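Side-chain contacts in bartonella effector protein (Bep) substrate of VirB T4SS (Bartonella sp. AR 15-3, PDB 4M16), which probably transfers AMP from ATP to tyrosine or threonine residues of target proteins through the Fic domain that makes up this N-terminal fragment: residues Arg49-Pro54 with His66-Gly71; Ser59-Tyr64 with His164-Lys169; Lys144-Leu149 with Leu178-Val183. All coordinates share one frame; numbering follows the deposited sequence.

Contact 1 (Arg49-Pro54 with His66-Gly71); sequences RNEPLP and HKRLFG
Arg68, near the C-terminal end of helix 59-70, pairs with Glu51 across this contact in a bidentate, end-on salt bridge. On the helix, His66 and Leu69 turn to the interior, which leaves Arg68 to reach the loop. It leaves the helix by a chain bent at both chi2 and chi3, and this curl turns its guanidinium end-on to the carboxylate. Glu51 comes from the opposite direction, extended beyond CG (chi2 175°). Arg68 NH1 gives a hydrogen bond of 2.8 Å to Glu51 OE1, nearly straight at 164°, and Arg68 NH2 gives one of 2.9 Å to Glu51 OE2, almost equally straight. Each oxygen uses its syn lone pair and lies in the guanidinium plane, at the edge of the group and not over a face. The carboxylate and guanidinium planes are only 11° from coplanar, so neither group can twist without straining a bond. Second partners steady the pair: Ser47 OG bonds Glu51 OE2, and Tyr64 OH accepts from Arg68 NH1. Both carboxylate oxygens are thus engaged, OE2 twice. The bridge ties the connection between helices 30-48 and 59-70 back to the latter, at the surface, with Arg68 lying against Val44, Ser47 and Leu48 of helix 30-48.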
loop_
_atom_site.group_PDB
_atom_site.type_symbol
_atom_site.label_atom_id
_atom_site.label_comp_id
_atom_site.label_asym_id
_atom_site.label_seq_id
_atom_site.Cartn_x
_atom_site.Cartn_y
_atom_site.Cartn_z
ATOM N N ARG A 49 15.384 7.407 2.964
ATOM C CA ARG A 49 16.562 6.573 2.686
ATOM C C ARG A 49 17.604 6.791 3.791
ATOM O O ARG A 49 18.279 5.868 4.181
ATOM C CB ARG A 49 17.147 6.916 1.314
ATOM N N ASN A 50 17.716 8.008 4.328
ATOM C CA ASN A 50 18.697 8.282 5.405
ATOM C C ASN A 50 18.060 8.395 6.800
ATOM O O ASN A 50 18.699 8.945 7.743
ATOM C CB ASN A 50 19.490 9.567 5.112
ATOM C CG ASN A 50 20.378 9.431 3.919
ATOM O OD1 ASN A 50 20.562 8.337 3.412
ATOM N ND2 ASN A 50 20.960 10.551 3.458
ATOM N N GLU A 51 16.821 7.903 6.917
ATOM C CA GLU A 51 16.151 7.767 8.224
ATOM C C GLU A 51 16.266 6.353 8.758
ATOM O O GLU A 51 16.334 5.403 7.982
ATOM C CB GLU A 51 14.671 8.101 8.094
ATOM C CG GLU A 51 14.483 9.525 7.727
ATOM C CD GLU A 51 13.038 9.864 7.468
ATOM O OE1 GLU A 51 12.165 9.369 8.218
ATOM O OE2 GLU A 51 12.821 10.675 6.530
ATOM N N PRO A 52 16.279 6.226 10.090
ATOM C CA PRO A 52 16.478 4.920 10.656
ATOM C C PRO A 52 15.279 4.060 10.395
ATOM O O PRO A 52 14.181 4.547 10.181
ATOM C CB PRO A 52 16.648 5.156 12.152
ATOM C CG PRO A 52 16.803 6.600 12.336
ATOM C CD PRO A 52 16.514 7.304 11.059
ATOM N N LEU A 53 15.520 2.767 10.394
ATOM C CA LEU A 53 14.440 1.791 10.331
ATOM C C LEU A 53 13.741 1.737 11.687
ATOM O O LEU A 53 14.380 1.979 12.706
ATOM C CB LEU A 53 15.086 0.427 10.100
ATOM C CG LEU A 53 15.910 0.244 8.836
ATOM C CD1 LEU A 53 16.796 -0.974 9.011
ATOM C CD2 LEU A 53 14.966 0.114 7.664
ATOM N N PRO A 54 12.459 1.400 11.733
ATOM C CA PRO A 54 11.795 1.271 13.043
ATOM C C PRO A 54 12.186 -0.030 13.697
ATOM O O PRO A 54 12.669 -0.924 13.014
ATOM C CB PRO A 54 10.312 1.201 12.659
ATOM C CG PRO A 54 10.330 0.493 11.339
ATOM C CD PRO A 54 11.607 0.910 10.634
ATOM N N HIS A 66 2.235 6.604 5.597
ATOM C CA HIS A 66 1.212 7.227 4.767
ATOM C C HIS A 66 1.084 8.722 5.056
ATOM O O HIS A 66 0.947 9.521 4.125
ATOM C CB HIS A 66 -0.130 6.517 4.989
ATOM C CG HIS A 66 -1.166 6.886 3.997
ATOM N ND1 HIS A 66 -2.051 7.909 4.205
ATOM C CD2 HIS A 66 -1.472 6.360 2.792
ATOM C CE1 HIS A 66 -2.877 7.980 3.182
ATOM N NE2 HIS A 66 -2.536 7.064 2.312
ATOM N N LYS A 67 1.123 9.082 6.349
ATOM C CA LYS A 67 1.123 10.491 6.793
ATOM C C LYS A 67 2.337 11.235 6.213
ATOM O O LYS A 67 2.210 12.368 5.712
ATOM C CB LYS A 67 1.073 10.579 8.329
ATOM C CG LYS A 67 1.390 11.933 8.954
ATOM C CD LYS A 67 0.263 12.907 8.839
ATOM C CE LYS A 67 0.556 14.207 9.599
ATOM N NZ LYS A 67 0.300 14.097 11.056
ATOM N N ARG A 68 3.518 10.630 6.270
ATOM C CA ARG A 68 4.693 11.243 5.636
ATOM C C ARG A 68 4.540 11.488 4.137
ATOM O O ARG A 68 4.876 12.580 3.622
ATOM C CB ARG A 68 5.956 10.378 5.857
ATOM C CG ARG A 68 6.483 10.351 7.298
ATOM C CD ARG A 68 7.079 11.690 7.738
ATOM N NE ARG A 68 8.186 12.075 6.860
ATOM C CZ ARG A 68 9.422 11.583 6.908
ATOM N NH1 ARG A 68 9.770 10.694 7.826
ATOM N NH2 ARG A 68 10.313 11.979 6.010
ATOM N N LEU A 69 4.061 10.450 3.458
ATOM C CA LEU A 69 3.959 10.443 2.000
ATOM C C LEU A 69 2.907 11.419 1.474
ATOM O O LEU A 69 3.117 11.998 0.442
ATOM C CB LEU A 69 3.634 9.052 1.452
ATOM C CG LEU A 69 4.789 8.045 1.478
ATOM C CD1 LEU A 69 4.357 6.563 1.305
ATOM C CD2 LEU A 69 5.821 8.426 0.468
ATOM N N PHE A 70 1.799 11.576 2.180
ATOM C CA PHE A 70 0.611 12.279 1.665
ATOM C C PHE A 70 0.081 13.387 2.572
ATOM O O PHE A 70 -0.989 13.944 2.300
ATOM C CB PHE A 70 -0.525 11.249 1.460
ATOM C CG PHE A 70 -0.203 10.219 0.439
ATOM C CD1 PHE A 70 -0.141 10.580 -0.899
ATOM C CD2 PHE A 70 0.124 8.911 0.799
ATOM C CE1 PHE A 70 0.242 9.690 -1.871
ATOM C CE2 PHE A 70 0.479 7.992 -0.194
ATOM C CZ PHE A 70 0.521 8.368 -1.513
ATOM N N GLY A 71 0.815 13.733 3.608
ATOM C CA GLY A 71 0.360 14.661 4.616
ATOM C C GLY A 71 0.313 16.071 4.098
ATOM O O GLY A 71 -0.595 16.846 4.461
#

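Contact 2 (Ser59-Tyr64 with His164-Lys169); sequences SSYLKY and HIFFEK. With EDO (1,2-ethanediol), chain B.
Tyr61, Leu62 and Phe166 all hold chi1 within a degree of 180°, with CG opposite the backbone N, and this common choice sends the Tyr61 and Phe166 rings out from their two helices to meet between them. The setting is the helical core of the Fic fold, where helix 59-70 packs on helix 159-174, which starts at the end of the Fic motif, here in the divergent form HPFRAGN. The short segments run at 126° to one another, with their axes 10.3 Å apart at closest approach.

Phe166 and Tyr61 bury the most surface here, Phe166 slightly more. The CD2 corner of Phe166 touches Tyr61 CD2 at 3.7 Å, but the rings neither stack nor meet edge to face: their centroids are 5.8 Å apart and their planes are inclined at 45°. Leu62 crosses the Phe166 side chain at about a right angle, its CD1 branch 3.7 Å from Phe166 CD2 and also close to CB and CG. Phe166 CD2 is therefore shared between Tyr61 and Leu62, while Leu65 of the same helix 59-70 touches Phe166 as well.

At the other end of the tyrosine the chemistry turns polar. Lys169, bent at chi2 and chi3, drapes its methylenes across the phenol oxygen, and its CB lies at the ring edge near the plane. Lys169 CE comes within 3.6 Å of Tyr61 OH. The buried ammonium bonds Leu48 O and has a water as a second partner. That water, in the plane of the Tyr61 ring, links the two polar ends: it lies 2.6 Å from Tyr61 OH and accepts a 3.0 Å hydrogen bond from Lys169 NZ.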
loop_
_atom_site.group_PDB
_atom_site.type_symbol
_atom_site.label_atom_id
_atom_site.label_comp_id
_atom_site.label_asym_id
_atom_site.label_seq_id
_atom_site.Cartn_x
_atom_site.Cartn_y
_atom_site.Cartn_z
ATOM N N SER A 59 1.110 -1.857 11.573
ATOM C CA SER A 59 0.158 -0.884 11.046
ATOM C C SER A 59 0.428 0.541 11.572
ATOM O O SER A 59 0.121 1.531 10.918
ATOM C CB SER A 59 -1.291 -1.372 11.351
ATOM O OG SER A 59 -1.523 -1.535 12.747
ATOM N N SER A 60 0.991 0.673 12.771
ATOM C CA SER A 60 1.293 2.011 13.223
ATOM C C SER A 60 2.378 2.620 12.347
ATOM O O SER A 60 2.292 3.776 11.986
ATOM C CB SER A 60 1.714 2.044 14.680
ATOM O OG SER A 60 0.551 1.732 15.399
ATOM N N TYR A 61 3.386 1.846 11.998
ATOM C CA TYR A 61 4.431 2.346 11.121
ATOM C C TYR A 61 3.835 2.592 9.721
ATOM O O TYR A 61 4.232 3.515 9.041
ATOM C CB TYR A 61 5.565 1.341 11.035
ATOM C CG TYR A 61 6.724 1.745 10.191
ATOM C CD1 TYR A 61 7.419 2.916 10.436
ATOM C CD2 TYR A 61 7.132 0.948 9.121
ATOM C CE1 TYR A 61 8.487 3.293 9.648
ATOM C CE2 TYR A 61 8.193 1.297 8.336
ATOM C CZ TYR A 61 8.885 2.484 8.601
ATOM O OH TYR A 61 9.989 2.809 7.810
ATOM N N LEU A 62 2.909 1.729 9.297
ATOM C CA LEU A 62 2.347 1.885 7.964
ATOM C C LEU A 62 1.569 3.231 7.910
ATOM O O LEU A 62 1.692 3.997 6.938
ATOM C CB LEU A 62 1.458 0.701 7.602
ATOM C CG LEU A 62 0.838 0.772 6.211
ATOM C CD1 LEU A 62 1.864 0.352 5.157
ATOM C CD2 LEU A 62 -0.351 -0.158 6.120
ATOM N N LYS A 63 0.829 3.531 8.981
ATOM C CA LYS A 63 0.086 4.824 9.068
ATOM C C LYS A 63 1.022 6.043 9.116
ATOM O O LYS A 63 0.776 7.082 8.486
ATOM C CB LYS A 63 -0.845 4.807 10.278
ATOM C CG LYS A 63 -1.947 3.742 10.196
ATOM C CD LYS A 63 -2.739 3.742 11.501
ATOM C CE LYS A 63 -3.534 2.454 11.653
ATOM N NZ LYS A 63 -4.008 2.225 13.043
ATOM N N TYR A 64 2.111 5.908 9.877
ATOM C CA TYR A 64 3.156 6.898 9.962
ATOM C C TYR A 64 3.683 7.208 8.545
ATOM O O TYR A 64 3.809 8.366 8.169
ATOM C CB TYR A 64 4.304 6.411 10.886
ATOM C CG TYR A 64 5.575 7.166 10.696
ATOM C CD1 TYR A 64 5.813 8.363 11.389
ATOM C CD2 TYR A 64 6.581 6.670 9.879
ATOM C CE1 TYR A 64 7.008 9.051 11.247
ATOM C CE2 TYR A 64 7.781 7.356 9.719
ATOM C CZ TYR A 64 7.994 8.540 10.401
ATOM O OH TYR A 64 9.166 9.237 10.237
ATOM N N HIS A 164 4.583 -0.407 -0.814
ATOM C CA HIS A 164 5.880 -0.592 -1.422
ATOM C C HIS A 164 7.018 -0.165 -0.487
ATOM O O HIS A 164 7.957 -0.923 -0.287
ATOM C CB HIS A 164 6.025 0.104 -2.769
ATOM C CG HIS A 164 5.075 -0.399 -3.785
ATOM N ND1 HIS A 164 4.696 0.337 -4.880
ATOM C CD2 HIS A 164 4.338 -1.532 -3.816
ATOM C CE1 HIS A 164 3.807 -0.344 -5.574
ATOM N NE2 HIS A 164 3.572 -1.476 -4.950
ATOM N N ILE A 165 6.983 1.055 0.026
ATOM C CA ILE A 165 8.088 1.520 0.878
ATOM C C ILE A 165 8.128 0.717 2.188
ATOM O O ILE A 165 9.187 0.416 2.701
ATOM C CB ILE A 165 8.054 3.067 1.114
ATOM C CG1 ILE A 165 9.238 3.529 1.938
ATOM C CG2 ILE A 165 6.755 3.542 1.745
ATOM C CD1 ILE A 165 10.553 3.344 1.201
ATOM N N PHE A 166 6.977 0.381 2.726
ATOM C CA PHE A 166 6.888 -0.433 3.955
ATOM C C PHE A 166 7.646 -1.739 3.742
ATOM O O PHE A 166 8.474 -2.110 4.579
ATOM C CB PHE A 166 5.441 -0.721 4.347
ATOM C CG PHE A 166 5.272 -1.545 5.601
ATOM C CD1 PHE A 166 5.360 -2.919 5.546
ATOM C CD2 PHE A 166 4.936 -0.949 6.817
ATOM C CE1 PHE A 166 5.160 -3.690 6.676
ATOM C CE2 PHE A 166 4.709 -1.718 7.958
ATOM C CZ PHE A 166 4.837 -3.094 7.887
ATOM N N PHE A 167 7.382 -2.410 2.613
ATOM C CA PHE A 167 8.017 -3.681 2.378
ATOM C C PHE A 167 9.510 -3.571 2.000
ATOM O O PHE A 167 10.288 -4.454 2.286
ATOM C CB PHE A 167 7.223 -4.518 1.361
ATOM C CG PHE A 167 6.182 -5.343 2.035
ATOM C CD1 PHE A 167 4.961 -4.780 2.378
ATOM C CD2 PHE A 167 6.431 -6.644 2.391
ATOM C CE1 PHE A 167 4.000 -5.514 3.051
ATOM C CE2 PHE A 167 5.460 -7.408 3.044
ATOM C CZ PHE A 167 4.258 -6.832 3.413
ATOM N N GLU A 168 9.900 -2.463 1.405
ATOM C CA GLU A 168 11.310 -2.227 1.091
ATOM C C GLU A 168 12.102 -2.032 2.414
ATOM O O GLU A 168 13.201 -2.575 2.572
ATOM C CB GLU A 168 11.447 -1.045 0.109
ATOM C CG GLU A 168 10.864 -1.350 -1.276
ATOM C CD GLU A 168 10.923 -0.180 -2.270
ATOM O OE1 GLU A 168 10.872 0.977 -1.828
ATOM O OE2 GLU A 168 10.970 -0.406 -3.490
ATOM N N LYS A 169 11.527 -1.261 3.346
ATOM C CA LYS A 169 12.108 -1.050 4.677
ATOM C C LYS A 169 12.135 -2.375 5.496
ATOM O O LYS A 169 13.132 -2.707 6.169
ATOM C CB LYS A 169 11.363 0.065 5.421
ATOM C CG LYS A 169 11.553 1.464 4.786
ATOM C CD LYS A 169 12.874 2.096 5.225
ATOM C CE LYS A 169 12.686 3.560 5.614
ATOM N NZ LYS A 169 13.742 4.232 6.492
HETATM C C1 EDO B . 9.283 3.650 -3.969
HETATM O O1 EDO B . 8.683 2.741 -3.033
HETATM C C2 EDO B . 9.423 3.007 -5.361
HETATM O O2 EDO B . 9.971 1.685 -5.339
HETATM O O HOH W 1 11.595 4.736 8.513
#

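Contact 3 (Lys144-Leu149 with Leu178-Val183); sequences KLFSFL and LDFSVV
Phe146 and Phe180 make the apolar part of this contact by themselves, illustrating how a single aromatic pair can join a helix to a loop. They approach from opposite directions, and Phe146 CE2 touches Phe180 CZ at 3.7 Å. The ring planes are near parallel, 24° apart, but the rings are slid so far past each other that they barely overlap, with centroids separated by 5.5 Å; this is a meeting of ring corners more than a true stack. A trans chi1 of -172° swings the Phe146 ring off helix 135-152 toward Phe180. Further rings extend the cluster: His164 stacks on Phe180, and Phe167 and Phe211 each meet Phe146 edge to face.

The hydrogen bonds do not cross between the two segments but shape the loop that presents Phe180. Asp179 OD1 accepts from Ser181 N at 3.0 Å, forming an Asx turn, and from Ser181 OG at 2.7 Å. Both donors arrive from the same face of the carboxylate; the amide stands well above its plane, 44° out, whereas the hydroxyl comes on the syn side with a smaller tilt. A backbone bond of 3.2 Å from Val182 N to Asp179 O adds to the turn around the short 3-10 segment 180-182. The Phe180 amide gives its own bond to Glu168 OE2 of helix 159-174.

Within the fold, the loop between helices 159-174 and 185-197 meets helix 135-152 here, while helix 200-214 supplies Met207 against Phe146, Ile214 against Phe180 and a backbone partner for Asp179.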
loop_
_atom_site.group_PDB
_atom_site.type_symbol
_atom_site.label_atom_id
_atom_site.label_comp_id
_atom_site.label_asym_id
_atom_site.label_seq_id
_atom_site.Cartn_x
_atom_site.Cartn_y
_atom_site.Cartn_z
ATOM N N LYS A 144 2.877 -13.708 1.035
ATOM C CA LYS A 144 1.611 -13.849 1.763
ATOM C C LYS A 144 1.164 -12.546 2.492
ATOM O O LYS A 144 -0.006 -12.109 2.386
ATOM C CB LYS A 144 1.666 -15.022 2.751
ATOM C CG LYS A 144 1.702 -16.363 2.050
ATOM C CD LYS A 144 1.743 -17.575 2.986
ATOM C CE LYS A 144 3.065 -17.639 3.698
ATOM N NZ LYS A 144 3.472 -19.042 4.045
ATOM N N LEU A 145 2.107 -11.948 3.225
ATOM C CA LEU A 145 1.854 -10.712 3.942
ATOM C C LEU A 145 1.544 -9.531 3.038
ATOM O O LEU A 145 0.627 -8.730 3.317
ATOM C CB LEU A 145 3.038 -10.394 4.882
ATOM C CG LEU A 145 2.986 -11.029 6.267
ATOM C CD1 LEU A 145 4.357 -10.813 6.902
ATOM C CD2 LEU A 145 1.877 -10.454 7.173
ATOM N N PHE A 146 2.302 -9.420 1.949
ATOM C CA PHE A 146 2.020 -8.401 0.931
ATOM C C PHE A 146 0.655 -8.540 0.213
ATOM O O PHE A 146 -0.111 -7.550 0.166
ATOM C CB PHE A 146 3.176 -8.293 -0.074
ATOM C CG PHE A 146 3.021 -7.130 -1.026
ATOM C CD1 PHE A 146 2.266 -7.272 -2.172
ATOM C CD2 PHE A 146 3.639 -5.937 -0.785
ATOM C CE1 PHE A 146 2.090 -6.221 -3.019
ATOM C CE2 PHE A 146 3.458 -4.855 -1.643
ATOM C CZ PHE A 146 2.721 -5.007 -2.782
ATOM N N SER A 147 0.287 -9.756 -0.166
ATOM C CA SER A 147 -1.064 -9.998 -0.697
ATOM C C SER A 147 -2.137 -9.635 0.332
ATOM O O SER A 147 -3.186 -9.095 -0.012
ATOM C CB SER A 147 -1.282 -11.438 -1.095
ATOM O OG SER A 147 -0.376 -11.807 -2.112
ATOM N N PHE A 148 -1.884 -9.939 1.595
ATOM C CA PHE A 148 -2.869 -9.687 2.628
ATOM C C PHE A 148 -3.048 -8.158 2.772
ATOM O O PHE A 148 -4.155 -7.654 2.704
ATOM C CB PHE A 148 -2.465 -10.368 3.952
ATOM C CG PHE A 148 -3.445 -10.152 5.113
ATOM C CD1 PHE A 148 -4.816 -10.029 4.909
ATOM C CD2 PHE A 148 -2.969 -10.161 6.447
ATOM C CE1 PHE A 148 -5.695 -9.884 5.996
ATOM C CE2 PHE A 148 -3.841 -9.994 7.514
ATOM C CZ PHE A 148 -5.211 -9.865 7.281
ATOM N N LEU A 149 -1.950 -7.416 2.918
ATOM C CA LEU A 149 -2.055 -5.994 3.058
ATOM C C LEU A 149 -2.672 -5.343 1.803
ATOM O O LEU A 149 -3.495 -4.446 1.946
ATOM C CB LEU A 149 -0.701 -5.358 3.431
ATOM C CG LEU A 149 -0.764 -3.822 3.610
ATOM C CD1 LEU A 149 -1.684 -3.471 4.749
ATOM C CD2 LEU A 149 0.626 -3.227 3.793
ATOM N N LEU A 178 14.242 -5.610 -1.299
ATOM C CA LEU A 178 13.168 -5.509 -2.260
ATOM C C LEU A 178 13.266 -4.137 -2.925
ATOM O O LEU A 178 13.530 -3.144 -2.246
ATOM C CB LEU A 178 11.818 -5.641 -1.578
ATOM C CG LEU A 178 11.436 -6.949 -0.904
ATOM C CD1 LEU A 178 10.129 -6.832 -0.147
ATOM C CD2 LEU A 178 11.417 -8.105 -1.876
ATOM N N ASP A 179 13.041 -4.088 -4.227
ATOM C CA ASP A 179 13.021 -2.836 -4.960
ATOM C C ASP A 179 11.939 -2.829 -6.025
ATOM O O ASP A 179 12.129 -3.287 -7.131
ATOM C CB ASP A 179 14.363 -2.584 -5.568
ATOM C CG ASP A 179 14.440 -1.280 -6.310
ATOM O OD1 ASP A 179 13.453 -0.495 -6.370
ATOM O OD2 ASP A 179 15.528 -1.055 -6.834
ATOM N N PHE A 180 10.811 -2.234 -5.680
ATOM C CA PHE A 180 9.676 -2.229 -6.573
ATOM C C PHE A 180 9.945 -1.459 -7.882
ATOM O O PHE A 180 9.320 -1.783 -8.891
ATOM C CB PHE A 180 8.437 -1.713 -5.864
ATOM C CG PHE A 180 7.875 -2.691 -4.837
ATOM C CD1 PHE A 180 6.986 -3.669 -5.246
ATOM C CD2 PHE A 180 8.307 -2.696 -3.530
ATOM C CE1 PHE A 180 6.475 -4.618 -4.363
ATOM C CE2 PHE A 180 7.805 -3.641 -2.637
ATOM C CZ PHE A 180 6.883 -4.607 -3.061
ATOM N N SER A 181 10.902 -0.522 -7.880
ATOM C CA SER A 181 11.248 0.259 -9.088
ATOM C C SER A 181 11.928 -0.550 -10.206
ATOM O O SER A 181 12.110 -0.041 -11.304
ATOM C CB SER A 181 12.132 1.453 -8.721
ATOM O OG SER A 181 13.484 1.050 -8.551
ATOM N N VAL A 182 12.324 -1.788 -9.921
ATOM C CA VAL A 182 12.928 -2.711 -10.894
ATOM C C VAL A 182 11.962 -3.138 -12.010
ATOM O O VAL A 182 12.396 -3.532 -13.071
ATOM C CB VAL A 182 13.456 -3.988 -10.173
ATOM C CG1 VAL A 182 13.821 -5.100 -11.160
ATOM C CG2 VAL A 182 14.661 -3.641 -9.323
ATOM N N VAL A 183 10.654 -3.109 -11.747
ATOM C CA VAL A 183 9.648 -3.544 -12.733
ATOM C C VAL A 183 8.675 -2.435 -12.989
ATOM O O VAL A 183 8.699 -1.446 -12.272
ATOM C CB VAL A 183 8.862 -4.779 -12.229
ATOM C CG1 VAL A 183 9.784 -6.000 -12.152
ATOM C CG2 VAL A 183 8.226 -4.483 -10.886
#

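Overall arrangement
The three contacts trade polarity for burial. Contact 1 lies at the surface and depends on charge; contacts 2 and 3 are buried and depend on aromatic rings, with polar groups kept to their margins. Contacts 1 and 2 share helix 59-70 and touch, their centres about 8 Å apart: Pro54 packs on Tyr61, and Leu53 on the backbone of Lys169. Contacts 2 and 3 also touch, with centres about 12 Å apart, joined through helix 159-174, whose residues His164, Phe167 and Glu168 serve contact 3 from outside its segments. Contacts 1 and 3, about 17 Å apart between centres, do not meet, so contact 2 stands as the intermediary.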